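Local coordinates for DNA polymerase III subunit beta (PDB 4S3I), which forms a ring-shaped sliding clamp that tethers DNA polymerases and other proteins to DNA and confers processivity on them, at residues K47-I59 with E229-D241. Residues are numbered along the deposited sequence; the frame is centred on the assembly and turned at random.
Sequences KASDSDIGLKSYI and ENEMHTFFTKLID
The ring of Phe236 lies flat against the backbone of Gly54, with Ile53 C and Gly54 N over one face and CE2 3.4 Å from Gly54 CA. Its CG sits between the backbone N and the carbonyl carbon (chi1 84°), which swings the ring over the partner strand. At the ring's edge, Phe236 CZ meets Asp50 O in plane at 3.3 Å, and CE2 touches Ser49 CB. On the opposite face of the sheet from Phe236, Ile53 CD1 packs obliquely on Phe235 CZ at 3.7 Å. Farther along, Ser57 OG reaches the edge of the His233 ring in its plane and hydrogen-bonds ND1 at 2.7 Å, while Met232 CG lies over one ring face. Five backbone hydrogen bonds zip strands 53-59 and 233-238 into an antiparallel pair, from Lys238 N to Asp52 O (2.7 Å) through the reciprocal pairs Gly54-Phe236 and Lys56-Thr234. This pairing is the seam where the N-terminal and central domains of the sliding clamp share one continuous sheet. At the Lys238 end a water donates to both Asp52 O and Thr237 OG1. In the turns leading into the two strands, one at each end of the pairing, Asp50 OD1 accepts from Asp52 N, an Asx turn, and from Ile53 N, and Asn230 OD1 accepts from His233 N, nearly in line with its C=O, at 2.8 Å. Helix 203-212 covers Phe235; Phe120 meets Phe236 edge-to-face.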
loop_
_atom_site.group_PDB
_atom_site.type_symbol
_atom_site.label_atom_id
_atom_site.label_comp_id
_atom_site.label_asym_id
_atom_site.label_seq_id
_atom_site.Cartn_x
_atom_site.Cartn_y
_atom_site.Cartn_z
ATOM N N LYS A 47 19.168 12.728 17.458
ATOM C CA LYS A 47 17.919 13.378 17.839
ATOM C C LYS A 47 17.321 14.262 16.755
ATOM O O LYS A 47 18.039 14.916 15.998
ATOM C CB LYS A 47 18.050 14.136 19.162
ATOM C CG LYS A 47 18.893 15.380 19.121
ATOM C CD LYS A 47 18.727 16.143 20.434
ATOM C CE LYS A 47 19.649 17.356 20.520
ATOM N NZ LYS A 47 21.058 16.986 20.838
ATOM N N ALA A 48 15.994 14.244 16.685
ATOM C CA ALA A 48 15.233 15.068 15.753
ATOM C C ALA A 48 14.074 15.682 16.523
ATOM O O ALA A 48 13.241 14.957 17.080
ATOM C CB ALA A 48 14.721 14.224 14.612
ATOM N N SER A 49 14.018 17.008 16.564
ATOM C CA SER A 49 13.000 17.691 17.354
ATOM C C SER A 49 12.708 19.087 16.824
ATOM O O SER A 49 13.512 19.671 16.089
ATOM C CB SER A 49 13.445 17.791 18.816
ATOM O OG SER A 49 14.473 18.752 18.989
ATOM N N ASP A 50 11.550 19.616 17.202
ATOM C CA ASP A 50 11.264 21.031 17.025
ATOM C C ASP A 50 10.621 21.536 18.306
ATOM O O ASP A 50 10.686 20.862 19.335
ATOM C CB ASP A 50 10.376 21.290 15.797
ATOM C CG ASP A 50 9.094 20.464 15.798
ATOM O OD1 ASP A 50 8.424 20.375 16.851
ATOM O OD2 ASP A 50 8.750 19.904 14.731
ATOM N N SER A 51 9.992 22.700 18.248
ATOM C CA SER A 51 9.321 23.265 19.417
ATOM C C SER A 51 8.173 22.376 19.924
ATOM O O SER A 51 7.844 22.391 21.111
ATOM C CB SER A 51 8.787 24.665 19.092
ATOM O OG SER A 51 7.839 24.604 18.033
ATOM N N ASP A 52 7.575 21.596 19.027
ATOM C CA ASP A 52 6.328 20.899 19.331
ATOM C C ASP A 52 6.500 19.435 19.754
ATOM O O ASP A 52 5.706 18.907 20.536
ATOM C CB ASP A 52 5.395 20.962 18.115
ATOM C CG ASP A 52 5.078 22.386 17.681
ATOM O OD1 ASP A 52 5.885 23.301 17.950
ATOM O OD2 ASP A 52 4.013 22.582 17.055
ATOM N N ILE A 53 7.526 18.777 19.225
ATOM C CA ILE A 53 7.676 17.339 19.414
ATOM C C ILE A 53 9.103 16.920 19.081
ATOM O O ILE A 53 9.799 17.622 18.336
ATOM C CB ILE A 53 6.679 16.569 18.513
ATOM C CG1 ILE A 53 6.605 15.097 18.897
ATOM C CG2 ILE A 53 7.055 16.710 17.037
ATOM C CD1 ILE A 53 5.451 14.376 18.240
ATOM N N GLY A 54 9.546 15.785 19.621
ATOM C CA GLY A 54 10.901 15.341 19.370
ATOM C C GLY A 54 11.246 13.986 19.938
ATOM O O GLY A 54 10.583 13.486 20.858
ATOM N N LEU A 55 12.286 13.390 19.373
ATOM C CA LEU A 55 12.761 12.079 19.778
ATOM C C LEU A 55 14.275 12.136 19.908
ATOM O O LEU A 55 14.964 12.647 19.014
ATOM C CB LEU A 55 12.393 11.029 18.735
ATOM C CG LEU A 55 12.956 9.634 19.023
ATOM C CD1 LEU A 55 12.373 9.086 20.331
ATOM C CD2 LEU A 55 12.681 8.692 17.854
ATOM N N LYS A 56 14.792 11.619 21.019
ATOM C CA LYS A 56 16.230 11.457 21.197
ATOM C C LYS A 56 16.509 9.985 21.491
ATOM O O LYS A 56 15.924 9.405 22.411
ATOM C CB LYS A 56 16.725 12.346 22.343
ATOM C CG LYS A 56 18.178 12.140 22.742
ATOM C CD LYS A 56 18.530 13.077 23.900
ATOM C CE LYS A 56 20.016 13.046 24.236
ATOM N NZ LYS A 56 20.372 14.104 25.232
ATOM N N SER A 57 17.380 9.378 20.695
ATOM C CA SER A 57 17.687 7.958 20.828
ATOM C C SER A 57 19.191 7.771 20.905
ATOM O O SER A 57 19.954 8.695 20.596
ATOM C CB SER A 57 17.156 7.183 19.618
ATOM O OG SER A 57 15.770 7.398 19.423
ATOM N N TYR A 58 19.628 6.580 21.301
ATOM C CA TYR A 58 21.047 6.254 21.206
ATOM C C TYR A 58 21.264 4.839 20.691
ATOM O O TYR A 58 20.400 3.968 20.844
ATOM C CB TYR A 58 21.772 6.450 22.545
ATOM C CG TYR A 58 21.668 5.271 23.491
ATOM C CD1 TYR A 58 20.680 5.224 24.460
ATOM C CD2 TYR A 58 22.577 4.211 23.427
ATOM C CE1 TYR A 58 20.589 4.157 25.335
ATOM C CE2 TYR A 58 22.484 3.136 24.289
ATOM C CZ TYR A 58 21.489 3.116 25.244
ATOM O OH TYR A 58 21.386 2.053 26.113
ATOM N N ILE A 59 22.426 4.620 20.080
ATOM C CA ILE A 59 22.932 3.275 19.856
ATOM C C ILE A 59 24.347 3.221 20.419
ATOM O O ILE A 59 25.019 4.253 20.528
ATOM C CB ILE A 59 22.937 2.883 18.367
ATOM C CG1 ILE A 59 23.853 3.803 17.555
ATOM C CG2 ILE A 59 21.511 2.868 17.808
ATOM C CD1 ILE A 59 23.987 3.392 16.063
ATOM N N GLU A 229 9.988 8.052 28.411
ATOM C CA GLU A 229 11.335 7.489 28.330
ATOM C C GLU A 229 11.393 5.983 28.593
ATOM O O GLU A 229 10.738 5.475 29.511
ATOM C CB GLU A 229 12.285 8.205 29.310
ATOM C CG GLU A 229 12.047 9.689 29.484
ATOM C CD GLU A 229 12.841 10.294 30.641
ATOM O OE1 GLU A 229 12.215 10.926 31.529
ATOM O OE2 GLU A 229 14.086 10.141 30.656
ATOM N N ASN A 230 12.172 5.276 27.776
ATOM C CA ASN A 230 12.658 3.939 28.142
ATOM C C ASN A 230 14.171 3.916 27.970
ATOM O O ASN A 230 14.790 4.987 27.911
ATOM C CB ASN A 230 11.958 2.818 27.361
ATOM C CG ASN A 230 12.181 2.901 25.861
ATOM O OD1 ASN A 230 13.000 3.691 25.359
ATOM N ND2 ASN A 230 11.441 2.080 25.127
ATOM N N GLU A 231 14.782 2.735 27.884
ATOM C CA GLU A 231 16.245 2.707 27.874
ATOM C C GLU A 231 16.822 3.317 26.594
ATOM O O GLU A 231 17.841 4.011 26.643
ATOM C CB GLU A 231 16.801 1.301 28.139
ATOM C CG GLU A 231 18.193 1.311 28.797
ATOM C CD GLU A 231 18.363 0.223 29.855
ATOM O OE1 GLU A 231 19.370 -0.522 29.791
ATOM O OE2 GLU A 231 17.496 0.121 30.755
ATOM N N MET A 232 16.149 3.095 25.464
ATOM C CA MET A 232 16.637 3.597 24.174
ATOM C C MET A 232 16.146 5.010 23.789
ATOM O O MET A 232 16.884 5.779 23.160
ATOM C CB MET A 232 16.308 2.605 23.043
ATOM C CG MET A 232 16.729 3.097 21.658
ATOM S SD MET A 232 16.475 1.897 20.325
ATOM C CE MET A 232 16.960 2.900 18.904
ATOM N N HIS A 233 14.914 5.350 24.160
ATOM C CA HIS A 233 14.291 6.573 23.660
ATOM C C HIS A 233 13.888 7.583 24.725
ATOM O O HIS A 233 13.451 7.211 25.820
ATOM C CB HIS A 233 13.037 6.227 22.858
ATOM C CG HIS A 233 13.280 5.303 21.710
ATOM N ND1 HIS A 233 14.097 5.634 20.648
ATOM C CD2 HIS A 233 12.791 4.070 21.441
ATOM C CE1 HIS A 233 14.107 4.638 19.781
ATOM N NE2 HIS A 233 13.321 3.675 20.235
ATOM N N THR A 234 14.027 8.865 24.386
ATOM C CA THR A 234 13.371 9.936 25.125
ATOM C C THR A 234 12.520 10.697 24.116
ATOM O O THR A 234 13.048 11.315 23.192
ATOM C CB THR A 234 14.364 10.901 25.787
ATOM O OG1 THR A 234 15.259 10.173 26.641
ATOM C CG2 THR A 234 13.618 11.972 26.605
ATOM N N PHE A 235 11.205 10.628 24.288
ATOM C CA PHE A 235 10.257 11.298 23.420
ATOM C C PHE A 235 9.632 12.427 24.205
ATOM O O PHE A 235 9.388 12.288 25.417
ATOM C CB PHE A 235 9.171 10.302 23.013
ATOM C CG PHE A 235 7.960 10.932 22.373
ATOM C CD1 PHE A 235 7.865 11.013 20.994
ATOM C CD2 PHE A 235 6.900 11.412 23.150
ATOM C CE1 PHE A 235 6.740 11.575 20.387
ATOM C CE2 PHE A 235 5.775 11.979 22.556
ATOM C CZ PHE A 235 5.695 12.061 21.165
ATOM N N PHE A 236 9.365 13.545 23.536
ATOM C CA PHE A 236 8.542 14.591 24.135
ATOM C C PHE A 236 7.507 15.143 23.158
ATOM O O PHE A 236 7.676 15.079 21.937
ATOM C CB PHE A 236 9.392 15.731 24.686
ATOM C CG PHE A 236 9.772 16.763 23.654
ATOM C CD1 PHE A 236 8.969 17.880 23.431
ATOM C CD2 PHE A 236 10.942 16.620 22.914
ATOM C CE1 PHE A 236 9.316 18.835 22.464
ATOM C CE2 PHE A 236 11.306 17.570 21.967
ATOM C CZ PHE A 236 10.487 18.676 21.737
ATOM N N THR A 237 6.439 15.692 23.718
ATOM C CA THR A 237 5.465 16.443 22.943
ATOM C C THR A 237 4.965 17.617 23.745
ATOM O O THR A 237 4.826 17.541 24.972
ATOM C CB THR A 237 4.257 15.577 22.497
ATOM O OG1 THR A 237 3.320 16.400 21.782
ATOM C CG2 THR A 237 3.556 14.965 23.706
ATOM N N LYS A 238 4.721 18.721 23.055
ATOM C CA LYS A 238 4.028 19.820 23.689
ATOM C C LYS A 238 2.613 19.315 23.929
ATOM O O LYS A 238 2.114 18.469 23.175
ATOM C CB LYS A 238 4.016 21.049 22.782
ATOM C CG LYS A 238 3.529 22.303 23.471
ATOM C CD LYS A 238 3.244 23.436 22.481
ATOM C CE LYS A 238 4.496 23.941 21.769
ATOM N NZ LYS A 238 4.230 25.194 20.984
ATOM N N LEU A 239 1.982 19.797 24.992
ATOM C CA LEU A 239 0.600 19.435 25.282
ATOM C C LEU A 239 -0.339 20.452 24.639
ATOM O O LEU A 239 0.058 21.587 24.342
ATOM C CB LEU A 239 0.349 19.418 26.794
ATOM C CG LEU A 239 1.182 18.497 27.685
ATOM C CD1 LEU A 239 0.747 18.585 29.157
ATOM C CD2 LEU A 239 1.119 17.072 27.195
ATOM N N ILE A 240 -1.590 20.052 24.440
ATOM C CA ILE A 240 -2.624 21.004 24.054
ATOM C C ILE A 240 -3.131 21.774 25.270
ATOM O O ILE A 240 -3.568 21.172 26.256
ATOM C CB ILE A 240 -3.807 20.305 23.381
ATOM C CG1 ILE A 240 -3.326 19.555 22.140
ATOM C CG2 ILE A 240 -4.884 21.324 23.017
ATOM C CD1 ILE A 240 -4.422 18.795 21.418
ATOM N N ASP A 241 -3.073 23.103 25.193
ATOM C CA ASP A 241 -3.540 23.966 26.275
ATOM C C ASP A 241 -5.052 24.095 26.296
ATOM O O ASP A 241 -5.690 24.159 25.249
ATOM C CB ASP A 241 -2.946 25.368 26.140
ATOM C CG ASP A 241 -1.505 25.434 26.580
ATOM O OD1 ASP A 241 -1.180 24.859 27.642
ATOM O OD2 ASP A 241 -0.702 26.061 25.859
HETATM O O HOH W 1 3.238 17.660 19.438
#